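Local atomic coordinates of merozoite surface protein-1 (Plasmodium knowlesi strain H, PDB entry 1N1I), a protein that probably helps merozoites bind, invade and later leave host erythrocytes, and is represented here by its C-terminal pair of EGF-like domains. Residues I52-N57 with A65-D70; L38-V43 with C47-I52; E85-F88 with C93-S96. One frame throughout, in Å; residues are numbered along the deposited sequence.

Contact 1 (I52-N57 with A65-D70); sequences ITCEEN and AECTMD
C54 carries its SG anti to its own carbonyl carbon (chi1 -78°), while C67 swings its SG anti to the backbone N (chi1 -172°), and these two settings aim the sulfurs at each other across the gap. The result is the first disulfide of the second EGF-like domain, joining the first and third of its six cysteines. The SG atoms of C54 and C67 are 2.0 Å apart, and the bridge twists through a chi3 of -83°, close to the perpendicular setting that a disulfide prefers. It draws the CA atoms of C54 and C67 to 5.7 Å. C54 sits in a type I beta turn from T53 to E56, closed by the backbone bond from E56 N to T53 O at 2.8 Å; C67 lies in strand 66-69, which pairs with strand 75-78. The bridge therefore pins the turn at the start of the domain to one strand of its main hairpin, and V75 of the partner strand packs against both C67 and M69. Apart from the bridge the two segments meet sparsely. C54 SG lies 3.4 Å from T68 N, just past the disulfide along the strand. M69 sets out across the line of approach, but bends at both of its first two torsions and folds its thioether back, leaving M69 SD 4.2 Å from C54 SG.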
# COMPACT_ATOMS: atom_id res chain seq x y z
N ILE A 52 -3.87 13.34 3.49
CA ILE A 52 -2.62 12.92 2.86
C ILE A 52 -1.99 13.92 1.91
O ILE A 52 -2.65 14.79 1.33
CB ILE A 52 -2.84 11.62 2.10
CG1 ILE A 52 -4.02 11.75 1.11
CG2 ILE A 52 -3.16 10.50 3.12
CD1 ILE A 52 -4.56 10.45 0.57
N THR A 53 -0.68 13.79 1.76
CA THR A 53 0.09 14.63 0.88
C THR A 53 1.24 13.81 0.32
O THR A 53 2.04 13.27 1.08
CB THR A 53 0.67 15.84 1.60
OG1 THR A 53 1.78 16.35 0.84
CG2 THR A 53 1.13 15.45 2.98
N CYS A 54 1.33 13.73 -1.00
CA CYS A 54 2.41 12.98 -1.63
C CYS A 54 3.78 13.33 -1.04
O CYS A 54 4.72 12.56 -1.19
CB CYS A 54 2.43 13.26 -3.13
SG CYS A 54 1.19 12.39 -4.15
N GLU A 55 3.88 14.46 -0.35
CA GLU A 55 5.16 14.87 0.24
C GLU A 55 5.56 14.21 1.56
O GLU A 55 6.66 14.42 2.05
CB GLU A 55 5.22 16.39 0.38
CG GLU A 55 5.16 17.12 -0.95
CD GLU A 55 5.88 18.44 -0.93
OE1 GLU A 55 7.11 18.44 -0.71
OE2 GLU A 55 5.22 19.49 -1.14
N GLU A 56 4.66 13.40 2.12
CA GLU A 56 4.96 12.68 3.36
C GLU A 56 4.65 11.19 3.14
O GLU A 56 3.57 10.83 2.67
CB GLU A 56 4.12 13.21 4.53
CG GLU A 56 4.45 12.56 5.87
CD GLU A 56 3.55 13.01 7.01
OE1 GLU A 56 3.55 14.21 7.33
OE2 GLU A 56 2.83 12.16 7.59
N ASN A 57 5.60 10.32 3.49
CA ASN A 57 5.43 8.88 3.31
C ASN A 57 4.87 8.56 1.92
O ASN A 57 4.04 7.66 1.76
CB ASN A 57 4.52 8.30 4.39
CG ASN A 57 4.42 6.78 4.31
OD1 ASN A 57 5.38 6.11 3.93
ND2 ASN A 57 3.26 6.23 4.68
N ALA A 65 6.43 3.06 -5.60
CA ALA A 65 5.45 3.64 -6.51
C ALA A 65 5.56 5.16 -6.66
O ALA A 65 6.27 5.83 -5.90
CB ALA A 65 4.05 3.28 -6.05
N GLU A 66 4.87 5.69 -7.67
CA GLU A 66 4.85 7.12 -7.95
C GLU A 66 3.54 7.69 -7.43
O GLU A 66 2.47 7.16 -7.71
CB GLU A 66 4.99 7.38 -9.45
CG GLU A 66 4.65 8.80 -9.89
CD GLU A 66 5.69 9.40 -10.83
OE1 GLU A 66 6.72 9.90 -10.34
OE2 GLU A 66 5.48 9.37 -12.05
N CYS A 67 3.64 8.78 -6.68
CA CYS A 67 2.46 9.43 -6.10
C CYS A 67 2.09 10.68 -6.89
O CYS A 67 2.97 11.47 -7.24
CB CYS A 67 2.76 9.81 -4.64
SG CYS A 67 1.37 10.43 -3.64
N THR A 68 0.81 10.87 -7.12
CA THR A 68 0.40 12.02 -7.89
C THR A 68 -1.00 12.38 -7.52
O THR A 68 -1.63 11.70 -6.71
CB THR A 68 0.42 11.76 -9.45
OG1 THR A 68 -0.56 10.78 -9.80
CG2 THR A 68 1.79 11.29 -9.92
N MET A 69 -1.46 13.46 -8.16
CA MET A 69 -2.78 14.04 -8.01
C MET A 69 -3.40 14.12 -9.40
O MET A 69 -2.82 14.68 -10.34
CB MET A 69 -2.67 15.45 -7.41
CG MET A 69 -1.83 15.52 -6.15
SD MET A 69 -2.41 14.46 -4.81
CE MET A 69 -3.40 15.59 -3.88
N ASP A 70 -4.59 13.54 -9.52
CA ASP A 70 -5.32 13.52 -10.77
C ASP A 70 -6.37 14.62 -10.84
O ASP A 70 -6.40 15.55 -10.02
CB ASP A 70 -5.98 12.14 -10.94
CG ASP A 70 -6.76 11.70 -9.71
OD1 ASP A 70 -6.83 12.47 -8.73
OD2 ASP A 70 -7.31 10.58 -9.72

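Contact 2 (L38-V43 with C47-I52)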
# COMPACT_ATOMS: atom_id res chain seq x y z
N LEU A 38 -5.04 3.78 1.61
CA LEU A 38 -4.97 5.18 1.20
C LEU A 38 -5.99 5.98 2.00
O LEU A 38 -7.15 5.58 2.15
CB LEU A 38 -5.26 5.32 -0.30
CG LEU A 38 -4.28 4.64 -1.26
CD1 LEU A 38 -4.55 5.12 -2.66
CD2 LEU A 38 -2.84 4.97 -0.87
N GLY A 39 -5.55 7.11 2.54
CA GLY A 39 -6.45 7.94 3.31
C GLY A 39 -6.29 7.76 4.80
O GLY A 39 -6.90 8.49 5.56
N PHE A 40 -5.47 6.80 5.22
CA PHE A 40 -5.27 6.61 6.65
C PHE A 40 -3.80 6.70 7.06
O PHE A 40 -2.92 6.34 6.30
CB PHE A 40 -5.85 5.28 7.10
CG PHE A 40 -7.34 5.16 6.87
CD1 PHE A 40 -7.84 4.84 5.61
CD2 PHE A 40 -8.24 5.37 7.92
CE1 PHE A 40 -9.21 4.71 5.39
CE2 PHE A 40 -9.62 5.24 7.71
CZ PHE A 40 -10.11 4.92 6.45
N LYS A 41 -3.54 7.18 8.27
CA LYS A 41 -2.16 7.29 8.73
C LYS A 41 -1.96 6.41 9.96
O LYS A 41 -2.86 6.28 10.79
CB LYS A 41 -1.83 8.75 9.06
CG LYS A 41 -0.39 9.01 9.46
CD LYS A 41 -0.15 10.48 9.77
CE LYS A 41 1.30 10.72 10.16
NZ LYS A 41 1.55 12.15 10.51
N GLU A 42 -0.79 5.80 10.08
CA GLU A 42 -0.50 4.94 11.21
C GLU A 42 -0.20 5.80 12.44
O GLU A 42 0.75 6.58 12.44
CB GLU A 42 0.71 4.06 10.90
CG GLU A 42 0.85 2.86 11.82
CD GLU A 42 2.16 2.10 11.62
OE1 GLU A 42 2.59 1.89 10.46
OE2 GLU A 42 2.75 1.69 12.64
N VAL A 43 -1.03 5.64 13.47
CA VAL A 43 -0.86 6.38 14.72
C VAL A 43 -1.10 5.45 15.91
O VAL A 43 -2.23 5.05 16.18
CB VAL A 43 -1.85 7.54 14.82
CG1 VAL A 43 -1.60 8.30 16.11
CG2 VAL A 43 -1.71 8.45 13.61
N CYS A 47 -4.63 2.59 12.20
CA CYS A 47 -4.75 3.38 10.99
C CYS A 47 -5.95 4.30 11.13
O CYS A 47 -7.10 3.85 11.07
CB CYS A 47 -4.91 2.49 9.77
SG CYS A 47 -3.46 1.46 9.42
N VAL A 48 -5.66 5.58 11.34
CA VAL A 48 -6.70 6.57 11.51
C VAL A 48 -6.83 7.47 10.30
O VAL A 48 -5.91 7.59 9.49
CB VAL A 48 -6.45 7.41 12.76
CG1 VAL A 48 -6.40 6.51 13.97
CG2 VAL A 48 -5.15 8.17 12.64
N PRO A 49 -8.00 8.11 10.14
CA PRO A 49 -8.21 9.01 9.00
C PRO A 49 -7.24 10.18 9.01
O PRO A 49 -6.87 10.68 10.05
CB PRO A 49 -9.65 9.47 9.20
CG PRO A 49 -10.27 8.33 9.89
CD PRO A 49 -9.24 7.95 10.93
N ALA A 50 -6.85 10.60 7.81
CA ALA A 50 -5.93 11.70 7.69
C ALA A 50 -6.00 12.37 6.32
O ALA A 50 -6.63 11.86 5.37
CB ALA A 50 -4.53 11.21 7.94
N SER A 51 -5.39 13.54 6.29
CA SER A 51 -5.32 14.36 5.11
C SER A 51 -3.93 14.05 4.61
O SER A 51 -2.93 14.41 5.24
CB SER A 51 -5.44 15.85 5.49
OG SER A 51 -4.28 16.29 6.18
N ILE A 52 -3.87 13.34 3.49
CA ILE A 52 -2.62 12.92 2.86
C ILE A 52 -1.99 13.92 1.91
O ILE A 52 -2.65 14.79 1.33
CB ILE A 52 -2.84 11.62 2.10
CG1 ILE A 52 -4.02 11.75 1.11
CG2 ILE A 52 -3.16 10.50 3.12
CD1 ILE A 52 -4.56 10.45 0.57
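The C-terminal hairpin of the first EGF-like domain, strands 40-42 and 47-49 with a short turn between them, is held by K41 and V48, which face each other as a hydrogen-bonded pair. K41 N gives to V48 O at 2.7 Å in the carbonyl plane, and V48 N returns the bond to K41 O at 2.9 Å from a tilted position. Two residues along, past the non-hydrogen-bonded pair of F40 and P49, A50 N reaches G39 O at 3.1 Å. G39 turns there at a phi of 100°, which, having no side chain, it can do without pressing on the carbonyl O of L38.

In this small EGF sheet E42 and C47 lie on one face and K41 and V48 on the other; the F40 and P49 side chains diverge. F40 has CG beside its backbone N (chi1 -61°), which lays the ring obliquely along the opposing strand, its CE2 3.8 Å from P49 CG and its CB packed against the CB of C47. A disulfide ties C47 to C36, stitching the hairpin to strand 32-36. V43 crosses V48 at about a right angle, their CG2 methyls 3.6 Å apart, and the CB atoms of K41 and A50 meet at 3.8 Å before the lysine runs off fully extended. I52 puts CG1 between its backbone N and carbonyl carbon (chi1 54°), and its CD1 lies 4.0 Å from G39 N.

Contact 3 (E85-F88 with C93-S96)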
# COMPACT_ATOMS: atom_id res chain seq x y z
N GLU A 85 2.33 -4.60 -10.49
CA GLU A 85 1.02 -3.96 -10.47
C GLU A 85 0.66 -3.42 -9.09
O GLU A 85 1.20 -3.86 -8.07
CB GLU A 85 -0.05 -4.94 -10.93
CG GLU A 85 0.15 -5.50 -12.33
CD GLU A 85 0.33 -4.42 -13.39
OE1 GLU A 85 -0.45 -3.44 -13.40
OE2 GLU A 85 1.24 -4.58 -14.23
N PRO A 86 -0.27 -2.46 -9.03
CA PRO A 86 -0.69 -1.87 -7.76
C PRO A 86 -1.76 -2.65 -7.00
O PRO A 86 -2.89 -2.80 -7.47
CB PRO A 86 -1.18 -0.49 -8.18
CG PRO A 86 -1.80 -0.76 -9.51
CD PRO A 86 -0.79 -1.68 -10.17
N LEU A 87 -1.40 -3.14 -5.81
CA LEU A 87 -2.33 -3.86 -4.95
C LEU A 87 -2.91 -2.90 -3.92
O LEU A 87 -2.21 -1.99 -3.45
CB LEU A 87 -1.61 -4.99 -4.23
CG LEU A 87 -1.42 -6.34 -4.91
CD1 LEU A 87 -1.90 -6.32 -6.35
CD2 LEU A 87 0.04 -6.72 -4.81
N PHE A 88 -4.17 -3.08 -3.56
CA PHE A 88 -4.80 -2.18 -2.59
C PHE A 88 -4.56 -0.74 -3.04
O PHE A 88 -3.99 0.07 -2.32
CB PHE A 88 -4.20 -2.40 -1.20
CG PHE A 88 -4.41 -3.78 -0.68
CD1 PHE A 88 -5.64 -4.16 -0.18
CD2 PHE A 88 -3.38 -4.71 -0.73
CE1 PHE A 88 -5.84 -5.47 0.27
CE2 PHE A 88 -3.58 -6.02 -0.28
CZ PHE A 88 -4.81 -6.39 0.22
N CYS A 93 3.07 -2.75 -4.21
CA CYS A 93 3.38 -2.95 -5.61
C CYS A 93 3.83 -4.39 -5.78
O CYS A 93 4.80 -4.82 -5.15
CB CYS A 93 4.49 -2.01 -6.10
SG CYS A 93 3.96 -0.32 -6.50
N SER A 94 3.08 -5.15 -6.59
CA SER A 94 3.37 -6.56 -6.92
C SER A 94 4.83 -6.64 -7.34
O SER A 94 5.43 -5.62 -7.67
CB SER A 94 2.58 -7.03 -8.13
OG SER A 94 1.29 -6.45 -8.18
N SER A 95 5.40 -7.84 -7.32
CA SER A 95 6.79 -7.95 -7.74
C SER A 95 6.78 -8.52 -9.15
O SER A 95 5.86 -9.27 -9.53
CB SER A 95 7.61 -8.86 -6.80
OG SER A 95 8.98 -8.50 -6.78
N SER A 96 7.79 -8.15 -9.93
CA SER A 96 7.89 -8.60 -11.31
C SER A 96 9.16 -9.38 -11.62
O SER A 96 10.22 -9.17 -11.00
CB SER A 96 7.79 -7.40 -12.27
OG SER A 96 8.90 -6.53 -12.16
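S94 grips the carbonyl of E85 twice, through its backbone N and its hydroxyl, at the end of the second EGF-like domain, where the small antiparallel hairpin of strands 86-87 and 92-93 runs out into the C-terminal tail. Both donors of the serine converge on one acceptor, E85 O, but from different directions. S94 N comes in along the carbonyl plane, 2.7 Å from E85 O and nearly straight at 163°. S94 OG stands above that plane, 2.6 Å from E85 O, and meets the C=O at only 110°, well away from the lone-pair direction. The hydroxyl gets there because chi1 of S94 is -35°, which holds OG beside the serine's own backbone N, so that N and OG work as a pair of prongs on the same oxygen. A third, weak approach adds to the load on E85 O: the CA-H of C93.

E85 and L87 both come close to this hydroxyl. E85 sends its CB away overall, yet E85 CB still brushes S94 OG at 3.4 Å, and the chain then bends at chi2. L87 comes from the next-but-one position along the strand. It departs across the line between the segments and then brings its branched end round to the serine. The L87 side chain also touches Y25 in strand 22-26, so the leucine joins the hairpin end to the first domain. P86 and C93 form a non-hydrogen-bonded antiparallel pair, with CA atoms 4.7 Å apart and side chains on the same face; that face is where C79 lies, touched by P86 and bonded to C93 as a disulfide. Over the hydroxyl, L87 presents both methyls, CD1 at 3.7 Å and CD2 at 3.6 Å from S94 OG.

How the contacts relate
All three are surface contacts, and each involves a cysteine of an EGF-like domain, but they hold by different means. Contact 1 depends on a disulfide between its own segments; contact 2 is a regular backbone ladder with apolar packing, and contact 3 a single carbonyl held by one serine. In the last two the disulfide leads out to a third part of the chain. Contacts 1 and 2 share I52, and the salt bridge from K41 NZ to E56 OE2 (3.2 Å) links first-domain hairpin to second-domain turn. Contacts 1 and 3 belong to the second domain and touch where A65 CB packs on C93 SG. Contacts 2 and 3 do not touch, their centres about 21 Å apart.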